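Malonyl coenzyme A-acyl carrier protein transacylase (Helicobacter pylori, PDB 2H1Y) probably transfers the malonyl group from malonyl-CoA to holo-acyl carrier protein, giving malonyl-ACP and free CoA. Local coordinates at residues Ile82-Leu87 with Phe281-Gly286. Sequence-based numbering, arbitrary orientation.
Sequences IAYQLL and FELGCG
Leu283 sets its forked end between Tyr84 and Leu87 of helix 69-90, with its CB against the methyl of Ala83. A chi1 of -56° puts CG anti to the carbonyl carbon, and from there the two methyls reach different partners. CD1 goes to Tyr84, meeting the ring at its edge, near the ring plane, with 3.6 Å between Leu283 CD1 and Tyr84 CD2; the same methyl also touches Tyr84 CB. CD2 instead meets Leu87, whose side chain crosses that of Leu283 at about a right angle, Leu87 CD2 lying 4.1 Å from Leu283 CD2. That Leu87 methyl also approaches the Phe281 ring obliquely, 4.4 Å from Phe281 CD1, and so bridges two residues of the strand. Ala83, one turn before Leu87, rests its CB 3.6 Å from Gly284 N. The closest CA pair is that of Ala83 and Gly284, 5.6 Å apart. All the touching residues are buried, and their side-chain contacts are apolar. Close by, the carbonyl O of Leu283 is hydrogen-bonded to Ser80 OG, a further tie to the same helix. In this alpha/beta acyltransferase domain, helix 69-90 thus packs on the largely parallel central sheet where strand 279-283 ends and the chain leaves it at Gly284; strands 15-19 and 301-304 flank that strand, while helix 307-320 adjoins both Leu87, through Ala313, and Phe281, through Phe316 and Leu317.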
loop_
_atom_site.group_PDB
_atom_site.type_symbol
_atom_site.label_atom_id
_atom_site.label_comp_id
_atom_site.label_asym_id
_atom_site.label_seq_id
_atom_site.Cartn_x
_atom_site.Cartn_y
_atom_site.Cartn_z
ATOM N N ILE A 82 -8.128 -0.624 -11.353
ATOM C CA ILE A 82 -8.231 -0.426 -12.802
ATOM C C ILE A 82 -7.067 -1.090 -13.539
ATOM O O ILE A 82 -7.279 -1.846 -14.494
ATOM C CB ILE A 82 -8.368 1.080 -13.197
ATOM C CG1 ILE A 82 -9.701 1.627 -12.694
ATOM C CG2 ILE A 82 -8.251 1.245 -14.695
ATOM C CD1 ILE A 82 -9.846 3.111 -12.782
ATOM N N ALA A 83 -5.851 -0.814 -13.079
ATOM C CA ALA A 83 -4.661 -1.513 -13.569
ATOM C C ALA A 83 -4.891 -3.020 -13.633
ATOM O O ALA A 83 -4.562 -3.654 -14.642
ATOM C CB ALA A 83 -3.466 -1.208 -12.689
ATOM N N TYR A 84 -5.465 -3.585 -12.567
ATOM C CA TYR A 84 -5.703 -5.027 -12.505
ATOM C C TYR A 84 -6.722 -5.536 -13.551
ATOM O O TYR A 84 -6.450 -6.510 -14.267
ATOM C CB TYR A 84 -6.134 -5.455 -11.107
ATOM C CG TYR A 84 -6.299 -6.956 -10.981
ATOM C CD1 TYR A 84 -7.436 -7.608 -11.490
ATOM C CD2 TYR A 84 -5.324 -7.725 -10.348
ATOM C CE1 TYR A 84 -7.588 -8.996 -11.367
ATOM C CE2 TYR A 84 -5.461 -9.080 -10.218
ATOM C CZ TYR A 84 -6.594 -9.714 -10.728
ATOM O OH TYR A 84 -6.702 -11.069 -10.598
ATOM N N GLN A 85 -7.882 -4.885 -13.618
ATOM C CA GLN A 85 -8.923 -5.204 -14.612
ATOM C C GLN A 85 -8.445 -5.135 -16.065
ATOM O O GLN A 85 -8.605 -6.088 -16.834
ATOM C CB GLN A 85 -10.118 -4.259 -14.444
ATOM C CG GLN A 85 -10.851 -4.371 -13.112
ATOM C CD GLN A 85 -11.092 -5.817 -12.679
ATOM O OE1 GLN A 85 -10.890 -6.150 -11.514
ATOM N NE2 GLN A 85 -11.508 -6.675 -13.613
ATOM N N LEU A 86 -7.873 -3.990 -16.435
ATOM C CA LEU A 86 -7.312 -3.796 -17.763
ATOM C C LEU A 86 -6.312 -4.898 -18.093
ATOM O O LEU A 86 -6.447 -5.581 -19.115
ATOM C CB LEU A 86 -6.682 -2.408 -17.865
ATOM C CG LEU A 86 -7.496 -1.226 -18.434
ATOM C CD1 LEU A 86 -9.013 -1.459 -18.508
ATOM C CD2 LEU A 86 -7.176 0.075 -17.727
ATOM N N LEU A 87 -5.348 -5.123 -17.207
ATOM C CA LEU A 87 -4.348 -6.158 -17.454
ATOM C C LEU A 87 -4.979 -7.551 -17.514
ATOM O O LEU A 87 -4.786 -8.249 -18.504
ATOM C CB LEU A 87 -3.171 -6.088 -16.458
ATOM C CG LEU A 87 -2.031 -7.114 -16.582
ATOM C CD1 LEU A 87 -1.578 -7.296 -18.021
ATOM C CD2 LEU A 87 -0.860 -6.723 -15.720
ATOM N N PHE A 281 4.720 -7.435 -10.921
ATOM C CA PHE A 281 3.931 -6.354 -11.533
ATOM C C PHE A 281 3.462 -5.368 -10.461
ATOM O O PHE A 281 2.696 -5.730 -9.571
ATOM C CB PHE A 281 2.723 -6.872 -12.339
ATOM C CG PHE A 281 3.061 -7.828 -13.441
ATOM C CD1 PHE A 281 2.277 -8.944 -13.654
ATOM C CD2 PHE A 281 4.152 -7.626 -14.266
ATOM C CE1 PHE A 281 2.561 -9.845 -14.671
ATOM C CE2 PHE A 281 4.454 -8.517 -15.297
ATOM C CZ PHE A 281 3.651 -9.628 -15.501
ATOM N N GLU A 282 3.920 -4.128 -10.522
ATOM C CA GLU A 282 3.383 -3.126 -9.609
ATOM C C GLU A 282 2.087 -2.612 -10.221
ATOM O O GLU A 282 2.135 -1.888 -11.222
ATOM C CB GLU A 282 4.364 -1.972 -9.362
ATOM C CG GLU A 282 3.948 -1.082 -8.199
ATOM C CD GLU A 282 5.027 -0.129 -7.707
ATOM O OE1 GLU A 282 4.781 0.563 -6.701
ATOM O OE2 GLU A 282 6.120 -0.058 -8.303
ATOM N N LEU A 283 0.942 -2.985 -9.630
ATOM C CA LEU A 283 -0.370 -2.553 -10.134
ATOM C C LEU A 283 -0.850 -1.281 -9.483
ATOM O O LEU A 283 -1.072 -1.236 -8.272
ATOM C CB LEU A 283 -1.432 -3.632 -9.965
ATOM C CG LEU A 283 -1.103 -4.971 -10.595
ATOM C CD1 LEU A 283 -2.246 -5.910 -10.337
ATOM C CD2 LEU A 283 -0.836 -4.812 -12.072
ATOM N N GLY A 284 -1.023 -0.244 -10.294
ATOM C CA GLY A 284 -1.460 1.038 -9.778
ATOM C C GLY A 284 -0.487 2.137 -10.113
ATOM O O GLY A 284 0.425 1.951 -10.924
ATOM N N CYS A 285 -0.668 3.294 -9.491
ATOM C CA CYS A 285 0.163 4.436 -9.809
ATOM C C CYS A 285 1.551 4.414 -9.153
ATOM O O CYS A 285 1.727 3.864 -8.072
ATOM C CB CYS A 285 -0.567 5.713 -9.436
ATOM S SG CYS A 285 0.509 7.148 -9.482
ATOM N N GLY A 286 2.508 5.058 -9.825
ATOM C CA GLY A 286 3.846 5.330 -9.311
ATOM C C GLY A 286 4.807 4.191 -9.575
ATOM O O GLY A 286 4.466 3.228 -10.271
#